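Local coordinates for substrate binding periplasmic protein (Ralstonia solanacearum, PDB 3LOP) that binds leucine and probably serves as the periplasmic substrate-binding component of an amino-acid uptake system, at residues R99-P105 and L117-K122; K294-E298 and L319-V324; V141-V146 and L170-A174. All coordinates share one frame. Numbering follows the deposited sequence.

Contact 1: R99-P105 and L117-K122; sequences RLPLVGP and LVFPIK
These segments lie at one edge of the parallel five-stranded sheet in one lobe of a periplasmic binding protein. Strand 102-103 pairs with an outermost strand, 118-119, in register L102 with V118 and V103 with F119, both at 4.8 Å between CA atoms. R99, with positive phi, ends the preceding helix in a Schellman motif. Three backbone hydrogen bonds, each N to O, join the strands: L102 N to L117 O (2.7 Å), F119 N to L102 O (2.8 Å) and G104 N to F119 O (2.9 Å). G104 then turns the chain with phi/psi 64/51. L102 and V118 share one face of the sheet, V103 and F119 the other. P101 CB lies 3.8 Å from F119 CE1. P105 CG meets V118 CG1 at 3.9 Å. I121 (m, t) brings CD1 to 4.1 Å from V103 CG1. Beyond the ladder, one water links P105 O (3.2 Å) and I121 N (2.8 Å). K122 follows, at the magnesium site. Backbone bonds thus set the register, and apolar side chains close both faces.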
ATOM      1  N   ARG A  99      21.751   7.509   3.211  1.00  5.03           N
ATOM      2  CA  ARG A  99      21.610   6.861   4.517  1.00  4.33           C
ATOM      3  C   ARG A  99      20.221   7.210   5.034  1.00  4.80           C
ATOM      4  O   ARG A  99      20.020   7.447   6.224  1.00  5.48           O
ATOM      5  CB  ARG A  99      22.677   7.352   5.500  1.00  5.67           C
ATOM      6  CG  ARG A  99      24.071   6.834   5.177  1.00  5.90           C
ATOM      7  CD  ARG A  99      25.108   7.282   6.206  1.00  7.00           C
ATOM      8  NE  ARG A  99      25.278   8.730   6.208  1.00  7.11           N
ATOM      9  CZ  ARG A  99      24.784   9.549   7.130  1.00  7.36           C
ATOM     10  NH1 ARG A  99      24.084   9.068   8.149  1.00  9.83           N
ATOM     11  NH2 ARG A  99      24.982  10.858   7.023  1.00  8.67           N
ATOM     12  N   LEU A 100      19.262   7.217   4.119  1.00  4.63           N
ATOM     13  CA  LEU A 100      17.890   7.581   4.436  1.00  4.27           C
ATOM     14  C   LEU A 100      16.946   6.394   4.545  1.00  4.59           C
ATOM     15  O   LEU A 100      16.721   5.679   3.572  1.00  5.66           O
ATOM     16  CB  LEU A 100      17.364   8.535   3.361  1.00  6.41           C
ATOM     17  CG  LEU A 100      16.033   9.231   3.644  1.00  7.04           C
ATOM     18  CD1 LEU A 100      16.211  10.217   4.781  1.00  9.48           C
ATOM     19  CD2 LEU A 100      15.556   9.948   2.388  1.00  9.44           C
ATOM     20  N   PRO A 101      16.375   6.171   5.737  1.00  4.39           N
ATOM     21  CA  PRO A 101      15.454   5.043   5.889  1.00  5.22           C
ATOM     22  C   PRO A 101      14.129   5.307   5.179  1.00  4.73           C
ATOM     23  O   PRO A 101      13.619   6.428   5.192  1.00  5.51           O
ATOM     24  CB  PRO A 101      15.292   4.929   7.403  1.00  6.57           C
ATOM     25  CG  PRO A 101      15.465   6.337   7.870  1.00  9.95           C
ATOM     26  CD  PRO A 101      16.618   6.839   7.028  1.00  5.84           C
ATOM     27  N   LEU A 102      13.601   4.273   4.533  1.00  3.40           N
ATOM     28  CA  LEU A 102      12.322   4.358   3.837  1.00  4.61           C
ATOM     29  C   LEU A 102      11.335   3.581   4.700  1.00  3.76           C
ATOM     30  O   LEU A 102      11.379   2.353   4.755  1.00  3.38           O
ATOM     31  CB  LEU A 102      12.420   3.735   2.439  1.00  5.55           C
ATOM     32  CG  LEU A 102      11.106   3.426   1.712  1.00  8.26           C
ATOM     33  CD1 LEU A 102      10.171   4.615   1.779  1.00  9.26           C
ATOM     34  CD2 LEU A 102      11.394   3.050   0.263  1.00  8.25           C
ATOM     35  N   VAL A 103      10.454   4.309   5.378  1.00  2.58           N
ATOM     36  CA  VAL A 103       9.475   3.696   6.261  1.00  3.11           C
ATOM     37  C   VAL A 103       8.133   3.511   5.576  1.00  3.12           C
ATOM     38  O   VAL A 103       7.587   4.443   4.986  1.00  3.69           O
ATOM     39  CB  VAL A 103       9.276   4.549   7.537  1.00  3.20           C
ATOM     40  CG1 VAL A 103       8.197   3.937   8.419  1.00  4.63           C
ATOM     41  CG2 VAL A 103      10.588   4.644   8.303  1.00  5.35           C
ATOM     42  N   GLY A 104       7.622   2.288   5.639  1.00  3.02           N
ATOM     43  CA  GLY A 104       6.330   1.992   5.054  1.00  3.79           C
ATOM     44  C   GLY A 104       6.172   2.132   3.555  1.00  3.00           C
ATOM     45  O   GLY A 104       5.241   2.799   3.104  1.00  3.85           O
ATOM     46  N   PRO A 105       7.062   1.536   2.750  1.00  3.91           N
ATOM     47  CA  PRO A 105       6.895   1.662   1.300  1.00  3.78           C
ATOM     48  C   PRO A 105       5.482   1.170   0.979  1.00  3.88           C
ATOM     49  O   PRO A 105       5.028   0.167   1.537  1.00  4.35           O
ATOM     50  CB  PRO A 105       7.991   0.751   0.743  1.00  4.35           C
ATOM     51  CG  PRO A 105       8.224  -0.249   1.855  1.00  4.19           C
ATOM     52  CD  PRO A 105       8.160   0.615   3.086  1.00  3.20           C
ATOM     53  N   LEU A 117      17.895  -0.349   4.626  1.00  5.18           N
ATOM     54  CA  LEU A 117      17.258   0.953   4.799  1.00  5.17           C
ATOM     55  C   LEU A 117      15.765   0.977   4.494  1.00  4.29           C
ATOM     56  O   LEU A 117      15.126   2.024   4.607  1.00  4.68           O
ATOM     57  CB  LEU A 117      17.979   2.008   3.954  1.00  6.22           C
ATOM     58  CG  LEU A 117      19.332   2.439   4.526  1.00  7.59           C
ATOM     59  CD1 LEU A 117      20.043   3.377   3.564  1.00  8.90           C
ATOM     60  CD2 LEU A 117      19.107   3.122   5.870  1.00  8.39           C
ATOM     61  N   VAL A 118      15.206  -0.166   4.108  1.00  4.29           N
ATOM     62  CA  VAL A 118      13.779  -0.228   3.810  1.00  4.62           C
ATOM     63  C   VAL A 118      13.048  -0.936   4.944  1.00  4.35           C
ATOM     64  O   VAL A 118      13.405  -2.050   5.331  1.00  4.74           O
ATOM     65  CB  VAL A 118      13.516  -0.953   2.477  1.00  4.28           C
ATOM     66  CG1 VAL A 118      12.030  -0.964   2.175  1.00  5.60           C
ATOM     67  CG2 VAL A 118      14.266  -0.247   1.353  1.00  6.39           C
ATOM     68  N   PHE A 119      12.022  -0.272   5.473  1.00  3.96           N
ATOM     69  CA  PHE A 119      11.241  -0.798   6.585  1.00  3.03           C
ATOM     70  C   PHE A 119       9.774  -1.035   6.235  1.00  3.74           C
ATOM     71  O   PHE A 119       8.913  -0.193   6.508  1.00  3.33           O
ATOM     72  CB  PHE A 119      11.330   0.157   7.783  1.00  3.62           C
ATOM     73  CG  PHE A 119      12.719   0.302   8.341  1.00  3.91           C
ATOM     74  CD1 PHE A 119      13.663   1.112   7.714  1.00  4.73           C
ATOM     75  CD2 PHE A 119      13.087  -0.391   9.490  1.00  4.48           C
ATOM     76  CE1 PHE A 119      14.954   1.227   8.227  1.00  5.57           C
ATOM     77  CE2 PHE A 119      14.374  -0.283  10.013  1.00  5.04           C
ATOM     78  CZ  PHE A 119      15.310   0.526   9.381  1.00  4.99           C
ATOM     79  N   PRO A 120       9.471  -2.189   5.621  1.00  3.53           N
ATOM     80  CA  PRO A 120       8.088  -2.499   5.253  1.00  3.29           C
ATOM     81  C   PRO A 120       7.240  -2.693   6.502  1.00  3.63           C
ATOM     82  O   PRO A 120       7.677  -3.325   7.468  1.00  4.26           O
ATOM     83  CB  PRO A 120       8.229  -3.785   4.442  1.00  5.28           C
ATOM     84  CG  PRO A 120       9.426  -4.450   5.070  1.00  5.11           C
ATOM     85  CD  PRO A 120      10.380  -3.288   5.246  1.00  5.58           C
ATOM     86  N   ILE A 121       6.030  -2.149   6.482  1.00  3.29           N
ATOM     87  CA  ILE A 121       5.132  -2.281   7.620  1.00  3.81           C
ATOM     88  C   ILE A 121       4.054  -3.332   7.372  1.00  4.00           C
ATOM     89  O   ILE A 121       3.975  -4.332   8.081  1.00  5.10           O
ATOM     90  CB  ILE A 121       4.450  -0.933   7.947  1.00  4.08           C
ATOM     91  CG1 ILE A 121       5.494   0.065   8.457  1.00  2.65           C
ATOM     92  CG2 ILE A 121       3.343  -1.138   8.978  1.00  4.13           C
ATOM     93  CD1 ILE A 121       4.941   1.463   8.718  1.00  2.85           C
ATOM     94  N   LYS A 122       3.240  -3.118   6.348  1.00  5.03           N
ATOM     95  CA  LYS A 122       2.147  -4.041   6.067  1.00  4.60           C
ATOM     96  C   LYS A 122       2.549  -5.441   5.619  1.00  4.58           C
ATOM     97  O   LYS A 122       3.622  -5.648   5.039  1.00  4.94           O
ATOM     98  CB  LYS A 122       1.195  -3.421   5.040  1.00  4.79           C
ATOM     99  CG  LYS A 122       1.753  -3.278   3.640  1.00  6.98           C
ATOM    100  CD  LYS A 122       0.964  -2.218   2.878  1.00  7.80           C
ATOM    101  CE  LYS A 122       1.356  -2.144   1.412  1.00  8.40           C
ATOM    102  NZ  LYS A 122       0.637  -3.168   0.599  1.00 10.76           N
TER
HETATM  103  O   HOH W   1       4.437  -1.037   4.440  1.00  5.78           O

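Contact 2: K294-E298 and L319-V324; sequences KVLAE and LRDYDV
Here the helix 284-303 packs against the short strand 322-323, which pairs antiparallel with strand 329-331 in the binding-protein fold. The helix presents K294, V295 and E298. The second segment approaches with L319, Y322 and V324; the closest CA pair is V295 and V324, at 6.9 Å.

L319 (m, t) points toward the helix. Its CD1 lies 3.9 Å from V295 CG1, and its CD2 lies 4.0 Å from E298 CG. R320 and D321 stay out of reach of the helix and form their own salt bridge, R320 NH1 to D321 OD2 at 2.6 Å. The chain turns a corner at D321 (phi/psi 65/41), where D321 and Y322 both face V330 in a G1 beta bulge. Y322 (chi1 t) then turns back toward the helix. E298 (t, p) lays CG over one face of the Y322 ring, 3.5 Å from its centroid and 8° off the normal, a CH-pi contact. The carboxylate of E298 pairs with R301 and R302. D323 points away from the helix, but its O takes a 2.7 Å hydrogen bond from a water that in turn accepts one from K294 NZ at 3.1 Å. V324 closes the apolar side, with CG2 3.7 Å from V295 CG2. The K294 side chain is fully extended, all four chi angles t, so CD passes 3.4 Å from V324 CG1. Its ammonium group also forms a salt bridge with E267. Within the contact it ends in a direct hydrogen bond, K294 NZ to V324 O at 2.9 Å.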
ATOM      1  N   LYS A 294       2.872   7.655  11.831  1.00  3.84           N
ATOM      2  CA  LYS A 294       2.889   7.456  13.276  1.00  3.67           C
ATOM      3  C   LYS A 294       4.048   6.552  13.696  1.00  4.23           C
ATOM      4  O   LYS A 294       4.687   6.791  14.718  1.00  3.86           O
ATOM      5  CB  LYS A 294       1.557   6.870  13.758  1.00  4.91           C
ATOM      6  CG  LYS A 294       1.445   6.837  15.274  1.00  4.95           C
ATOM      7  CD  LYS A 294       0.034   6.520  15.737  1.00  6.00           C
ATOM      8  CE  LYS A 294      -0.057   6.592  17.254  1.00  7.11           C
ATOM      9  NZ  LYS A 294      -1.438   6.305  17.734  1.00  4.77           N
ATOM     10  N   VAL A 295       4.315   5.511  12.911  1.00  3.51           N
ATOM     11  CA  VAL A 295       5.420   4.607  13.214  1.00  3.40           C
ATOM     12  C   VAL A 295       6.736   5.383  13.153  1.00  3.43           C
ATOM     13  O   VAL A 295       7.597   5.243  14.024  1.00  3.51           O
ATOM     14  CB  VAL A 295       5.468   3.433  12.211  1.00  3.30           C
ATOM     15  CG1 VAL A 295       6.786   2.681  12.338  1.00  3.57           C
ATOM     16  CG2 VAL A 295       4.306   2.488  12.474  1.00  4.54           C
ATOM     17  N   LEU A 296       6.890   6.204  12.117  1.00  2.55           N
ATOM     18  CA  LEU A 296       8.098   7.004  11.970  1.00  2.16           C
ATOM     19  C   LEU A 296       8.213   8.003  13.119  1.00  4.21           C
ATOM     20  O   LEU A 296       9.295   8.209  13.662  1.00  3.16           O
ATOM     21  CB  LEU A 296       8.083   7.746  10.628  1.00  3.86           C
ATOM     22  CG  LEU A 296       9.227   8.733  10.374  1.00  3.02           C
ATOM     23  CD1 LEU A 296      10.582   8.038  10.511  1.00  4.49           C
ATOM     24  CD2 LEU A 296       9.068   9.323   8.979  1.00  4.49           C
ATOM     25  N   ALA A 297       7.094   8.615  13.493  1.00  4.17           N
ATOM     26  CA  ALA A 297       7.093   9.587  14.578  1.00  4.54           C
ATOM     27  C   ALA A 297       7.588   8.976  15.889  1.00  5.07           C
ATOM     28  O   ALA A 297       8.313   9.625  16.639  1.00  3.85           O
ATOM     29  CB  ALA A 297       5.692  10.168  14.764  1.00  4.86           C
ATOM     30  N   GLU A 298       7.195   7.735  16.164  1.00  5.36           N
ATOM     31  CA  GLU A 298       7.622   7.059  17.384  1.00  5.71           C
ATOM     32  C   GLU A 298       9.134   6.851  17.352  1.00  5.94           C
ATOM     33  O   GLU A 298       9.815   7.007  18.365  1.00  5.74           O
ATOM     34  CB  GLU A 298       6.903   5.714  17.521  1.00  6.77           C
ATOM     35  CG  GLU A 298       7.362   4.837  18.689  1.00  7.60           C
ATOM     36  CD  GLU A 298       7.202   5.492  20.057  1.00  9.93           C
ATOM     37  OE1 GLU A 298       6.437   6.471  20.188  1.00 10.45           O
ATOM     38  OE2 GLU A 298       7.842   5.007  21.012  1.00 11.12           O
ATOM     39  N   LEU A 319      12.302  -0.958  17.184  1.00  9.03           N
ATOM     40  CA  LEU A 319      10.884  -0.920  17.525  1.00  7.95           C
ATOM     41  C   LEU A 319      10.447  -2.376  17.675  1.00  7.25           C
ATOM     42  O   LEU A 319      10.489  -3.141  16.709  1.00  7.38           O
ATOM     43  CB  LEU A 319      10.065  -0.248  16.413  1.00  8.78           C
ATOM     44  CG  LEU A 319      10.224   1.261  16.212  1.00  9.55           C
ATOM     45  CD1 LEU A 319       9.260   1.719  15.129  1.00 11.48           C
ATOM     46  CD2 LEU A 319       9.941   2.005  17.513  1.00 11.75           C
ATOM     47  N   ARG A 320      10.043  -2.760  18.884  1.00  8.14           N
ATOM     48  CA  ARG A 320       9.613  -4.132  19.151  1.00  8.44           C
ATOM     49  C   ARG A 320       8.166  -4.144  19.622  1.00  8.87           C
ATOM     50  O   ARG A 320       7.881  -3.921  20.798  1.00  9.54           O
ATOM     51  CB  ARG A 320      10.514  -4.770  20.219  1.00 10.23           C
ATOM     52  CG  ARG A 320      10.260  -6.263  20.481  1.00 12.20           C
ATOM     53  CD  ARG A 320      10.447  -7.079  19.216  1.00 14.10           C
ATOM     54  NE  ARG A 320      10.825  -8.473  19.460  1.00 15.13           N
ATOM     55  CZ  ARG A 320      10.019  -9.420  19.931  1.00 13.23           C
ATOM     56  NH1 ARG A 320       8.756  -9.147  20.229  1.00 15.97           N
ATOM     57  NH2 ARG A 320      10.476 -10.654  20.083  1.00 12.35           N
ATOM     58  N   ASP A 321       7.260  -4.396  18.686  1.00  7.21           N
ATOM     59  CA  ASP A 321       5.830  -4.446  18.959  1.00  7.16           C
ATOM     60  C   ASP A 321       5.237  -3.109  19.393  1.00  7.12           C
ATOM     61  O   ASP A 321       4.407  -3.051  20.305  1.00  7.04           O
ATOM     62  CB  ASP A 321       5.522  -5.516  20.011  1.00  8.20           C
ATOM     63  CG  ASP A 321       6.093  -6.870  19.647  1.00  9.79           C
ATOM     64  OD1 ASP A 321       5.851  -7.339  18.514  1.00 10.87           O
ATOM     65  OD2 ASP A 321       6.783  -7.468  20.497  1.00  9.38           O
ATOM     66  N   TYR A 322       5.663  -2.032  18.743  1.00  5.33           N
ATOM     67  CA  TYR A 322       5.115  -0.720  19.056  1.00  5.65           C
ATOM     68  C   TYR A 322       3.664  -0.734  18.574  1.00  4.75           C
ATOM     69  O   TYR A 322       3.392  -1.046  17.412  1.00  4.91           O
ATOM     70  CB  TYR A 322       5.906   0.377  18.337  1.00  4.19           C
ATOM     71  CG  TYR A 322       5.192   1.704  18.316  1.00  5.78           C
ATOM     72  CD1 TYR A 322       4.841   2.352  19.501  1.00  5.57           C
ATOM     73  CD2 TYR A 322       4.824   2.292  17.108  1.00  7.44           C
ATOM     74  CE1 TYR A 322       4.135   3.552  19.479  1.00  6.28           C
ATOM     75  CE2 TYR A 322       4.121   3.487  17.075  1.00  7.73           C
ATOM     76  CZ  TYR A 322       3.777   4.111  18.260  1.00  8.34           C
ATOM     77  OH  TYR A 322       3.066   5.289  18.217  1.00  9.97           O
ATOM     78  N   ASP A 323       2.742  -0.392  19.470  1.00  6.07           N
ATOM     79  CA  ASP A 323       1.307  -0.388  19.174  1.00  5.59           C
ATOM     80  C   ASP A 323       0.842   0.967  18.638  1.00  5.86           C
ATOM     81  O   ASP A 323       0.843   1.960  19.364  1.00  5.41           O
ATOM     82  CB  ASP A 323       0.530  -0.715  20.455  1.00  6.14           C
ATOM     83  CG  ASP A 323      -0.898  -1.163  20.190  1.00  7.89           C
ATOM     84  OD1 ASP A 323      -1.477  -0.787  19.151  1.00  7.82           O
ATOM     85  OD2 ASP A 323      -1.451  -1.890  21.044  1.00 13.03           O
ATOM     86  N   VAL A 324       0.441   0.997  17.370  1.00  4.98           N
ATOM     87  CA  VAL A 324      -0.041   2.222  16.741  1.00  7.41           C
ATOM     88  C   VAL A 324      -1.480   2.465  17.202  1.00  5.92           C
ATOM     89  O   VAL A 324      -2.024   3.565  17.060  1.00  5.84           O
ATOM     90  CB  VAL A 324       0.001   2.090  15.202  1.00  8.76           C
ATOM     91  CG1 VAL A 324      -0.534   3.345  14.549  1.00 12.03           C
ATOM     92  CG2 VAL A 324       1.431   1.828  14.747  1.00 11.31           C
TER
HETATM   93  O   HOH W   2      -0.467   4.323  19.864  1.00 11.60           O
HETATM   94  O   HOH W   3       3.830   8.479  17.094  1.00 27.63           O

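Contact 3: V141-V146 and L170-A174; sequences VTRIGV and LAITA
This is a parallel strand contact at the edge of the four-stranded sheet in the second lobe, where strand 174-178 starts beside strand 144-149. The two strands are joined through helix 152-166, a beta-alpha-beta crossover of the kind expected in this Rossmann-like fold. The segments run 44° apart end to end. They are wide at L170, with 7.0 Å between the CA atoms of T142 and L170. They close to 5.4 Å between the CA atoms of I144 and T173, and to 4.6 Å between those of G145 and A174.

G145 and A174 form the one beta bridge. T173 N gives a hydrogen bond to I144 O (2.9 Å), and V146 N gives one to A174 O (2.9 Å). G145 CA adds a CA-H...O contact to A174 O at 3.0 Å. T173, next to A174, departs from extended geometry with phi/psi -80/-39.

At the wide end a water fills the gap. It donates to T142 O (2.7 Å) and A171 O (2.6 Å), and accepts from I144 N (2.8 Å) and T173 OG1 (3.0 Å). T173 (chi1 m) points toward the other segment, with OG1 3.4 Å from R143 CA. L170 CD2 reaches T142 CB at 4.2 Å. I172 (m, t) sets CD1 3.9 Å from V146 CG2.

I172 and V146 both also touch helix 152-166, so the crossover helix packs over this pair. Helix 125-138 receives I144 and L170. Strand 199-203 lies on the inner flank of strand 144-149, backbone hydrogen-bonded to G145 through A199 and F201.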
ATOM      1  N   VAL A 141     -12.452 -23.903  -6.052  1.00  4.93           N
ATOM      2  CA  VAL A 141     -12.074 -23.206  -7.277  1.00  5.20           C
ATOM      3  C   VAL A 141     -10.833 -23.842  -7.893  1.00  5.77           C
ATOM      4  O   VAL A 141      -9.859 -24.124  -7.196  1.00  6.24           O
ATOM      5  CB  VAL A 141     -11.791 -21.714  -7.001  1.00  5.49           C
ATOM      6  CG1 VAL A 141     -11.232 -21.040  -8.246  1.00  7.22           C
ATOM      7  CG2 VAL A 141     -13.073 -21.027  -6.564  1.00  7.95           C
ATOM      8  N   THR A 142     -10.875 -24.073  -9.201  1.00  5.75           N
ATOM      9  CA  THR A 142      -9.737 -24.665  -9.895  1.00  5.71           C
ATOM     10  C   THR A 142      -9.295 -23.862 -11.113  1.00  5.90           C
ATOM     11  O   THR A 142      -8.195 -24.068 -11.623  1.00  6.59           O
ATOM     12  CB  THR A 142     -10.047 -26.095 -10.361  1.00  7.04           C
ATOM     13  OG1 THR A 142     -11.200 -26.079 -11.212  1.00  8.42           O
ATOM     14  CG2 THR A 142     -10.302 -26.996  -9.166  1.00  7.56           C
ATOM     15  N   ARG A 143     -10.140 -22.946 -11.575  1.00  4.89           N
ATOM     16  CA  ARG A 143      -9.809 -22.145 -12.748  1.00  5.51           C
ATOM     17  C   ARG A 143      -9.683 -20.675 -12.389  1.00  4.67           C
ATOM     18  O   ARG A 143     -10.679 -19.974 -12.213  1.00  4.55           O
ATOM     19  CB  ARG A 143     -10.872 -22.346 -13.830  1.00  5.89           C
ATOM     20  CG  ARG A 143     -10.994 -23.806 -14.260  1.00  5.33           C
ATOM     21  CD  ARG A 143     -11.876 -23.972 -15.487  1.00  6.77           C
ATOM     22  NE  ARG A 143     -13.287 -23.692 -15.234  1.00  9.18           N
ATOM     23  CZ  ARG A 143     -14.121 -24.519 -14.610  1.00 10.57           C
ATOM     24  NH1 ARG A 143     -13.695 -25.694 -14.163  1.00 11.66           N
ATOM     25  NH2 ARG A 143     -15.390 -24.173 -14.441  1.00 12.55           N
ATOM     26  N   ILE A 144      -8.439 -20.217 -12.288  1.00  5.57           N
ATOM     27  CA  ILE A 144      -8.154 -18.844 -11.915  1.00  5.07           C
ATOM     28  C   ILE A 144      -7.432 -18.061 -13.003  1.00  4.56           C
ATOM     29  O   ILE A 144      -6.487 -18.556 -13.623  1.00  5.69           O
ATOM     30  CB  ILE A 144      -7.304 -18.823 -10.623  1.00  6.62           C
ATOM     31  CG1 ILE A 144      -8.095 -19.486  -9.490  1.00  7.50           C
ATOM     32  CG2 ILE A 144      -6.923 -17.391 -10.252  1.00  8.64           C
ATOM     33  CD1 ILE A 144      -7.305 -19.691  -8.201  1.00 10.47           C
ATOM     34  N   GLY A 145      -7.901 -16.839 -13.235  1.00  4.05           N
ATOM     35  CA  GLY A 145      -7.290 -15.967 -14.219  1.00  4.41           C
ATOM     36  C   GLY A 145      -6.588 -14.851 -13.470  1.00  3.84           C
ATOM     37  O   GLY A 145      -6.911 -14.581 -12.311  1.00  4.48           O
ATOM     38  N   VAL A 146      -5.620 -14.203 -14.106  1.00  4.27           N
ATOM     39  CA  VAL A 146      -4.899 -13.126 -13.444  1.00  4.25           C
ATOM     40  C   VAL A 146      -4.676 -11.920 -14.346  1.00  4.16           C
ATOM     41  O   VAL A 146      -4.231 -12.064 -15.484  1.00  5.33           O
ATOM     42  CB  VAL A 146      -3.505 -13.600 -12.951  1.00  3.42           C
ATOM     43  CG1 VAL A 146      -2.797 -12.462 -12.225  1.00  4.42           C
ATOM     44  CG2 VAL A 146      -3.649 -14.814 -12.037  1.00  5.27           C
ATOM     45  N   LEU A 170      -2.125 -27.101  -8.894  1.00  7.77           N
ATOM     46  CA  LEU A 170      -2.913 -26.310  -9.835  1.00  7.67           C
ATOM     47  C   LEU A 170      -2.020 -25.281 -10.520  1.00  6.63           C
ATOM     48  O   LEU A 170      -0.885 -25.060 -10.107  1.00  6.99           O
ATOM     49  CB  LEU A 170      -4.052 -25.589  -9.105  1.00  7.19           C
ATOM     50  CG  LEU A 170      -5.155 -26.451  -8.483  1.00  6.70           C
ATOM     51  CD1 LEU A 170      -6.018 -25.593  -7.572  1.00  8.14           C
ATOM     52  CD2 LEU A 170      -5.997 -27.090  -9.580  1.00  8.78           C
ATOM     53  N   ALA A 171      -2.537 -24.663 -11.575  1.00  7.48           N
ATOM     54  CA  ALA A 171      -1.791 -23.645 -12.302  1.00  7.97           C
ATOM     55  C   ALA A 171      -2.761 -22.593 -12.822  1.00  7.38           C
ATOM     56  O   ALA A 171      -3.960 -22.843 -12.927  1.00  7.23           O
ATOM     57  CB  ALA A 171      -1.031 -24.278 -13.465  1.00  9.81           C
ATOM     58  N   ILE A 172      -2.239 -21.412 -13.135  1.00  6.18           N
ATOM     59  CA  ILE A 172      -3.068 -20.331 -13.653  1.00  5.90           C
ATOM     60  C   ILE A 172      -3.705 -20.752 -14.974  1.00  6.07           C
ATOM     61  O   ILE A 172      -3.034 -21.299 -15.850  1.00  7.64           O
ATOM     62  CB  ILE A 172      -2.227 -19.056 -13.864  1.00  5.97           C
ATOM     63  CG1 ILE A 172      -1.719 -18.555 -12.509  1.00  6.32           C
ATOM     64  CG2 ILE A 172      -3.058 -17.981 -14.559  1.00  6.48           C
ATOM     65  CD1 ILE A 172      -0.747 -17.399 -12.608  1.00  7.58           C
ATOM     66  N   THR A 173      -5.005 -20.501 -15.106  1.00  6.61           N
ATOM     67  CA  THR A 173      -5.742 -20.862 -16.313  1.00  7.41           C
ATOM     68  C   THR A 173      -5.537 -19.858 -17.438  1.00  7.11           C
ATOM     69  O   THR A 173      -5.424 -20.235 -18.606  1.00  9.03           O
ATOM     70  CB  THR A 173      -7.253 -20.982 -16.021  1.00  8.70           C
ATOM     71  OG1 THR A 173      -7.484 -22.134 -15.202  1.00 10.18           O
ATOM     72  CG2 THR A 173      -8.048 -21.115 -17.314  1.00  9.69           C
ATOM     73  N   ALA A 174      -5.493 -18.579 -17.087  1.00  5.48           N
ATOM     74  CA  ALA A 174      -5.312 -17.527 -18.077  1.00  6.67           C
ATOM     75  C   ALA A 174      -4.754 -16.281 -17.416  1.00  6.37           C
ATOM     76  O   ALA A 174      -5.016 -16.022 -16.245  1.00  6.15           O
ATOM     77  CB  ALA A 174      -6.646 -17.207 -18.746  1.00  7.95           C
TER
HETATM   78  O   HOH W   4      -6.439 -22.175 -12.431  1.00 11.28           O

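Contacts 1 and 2 belong to the same lobe and touch. I121 CD1 packs 3.9 Å from V295 CG2, and V103 CG2 packs 4.0 Å from L296 CD1, so helix 284-303 packs on the face of the sheet that carries V103. Both are buried. Contact 3 is partly buried and lies in the other lobe, its centre about 34 Å from that of contact 1 and about 39 Å from that of contact 2. Contacts 1 and 3 both pair parallel strands, but contact 1 has two bridges and contact 3 one, with a water at its splayed end. Contact 2 instead joins a helix to a short strand and its flanks by side-chain packing, plus a lysine bond to a backbone carbonyl.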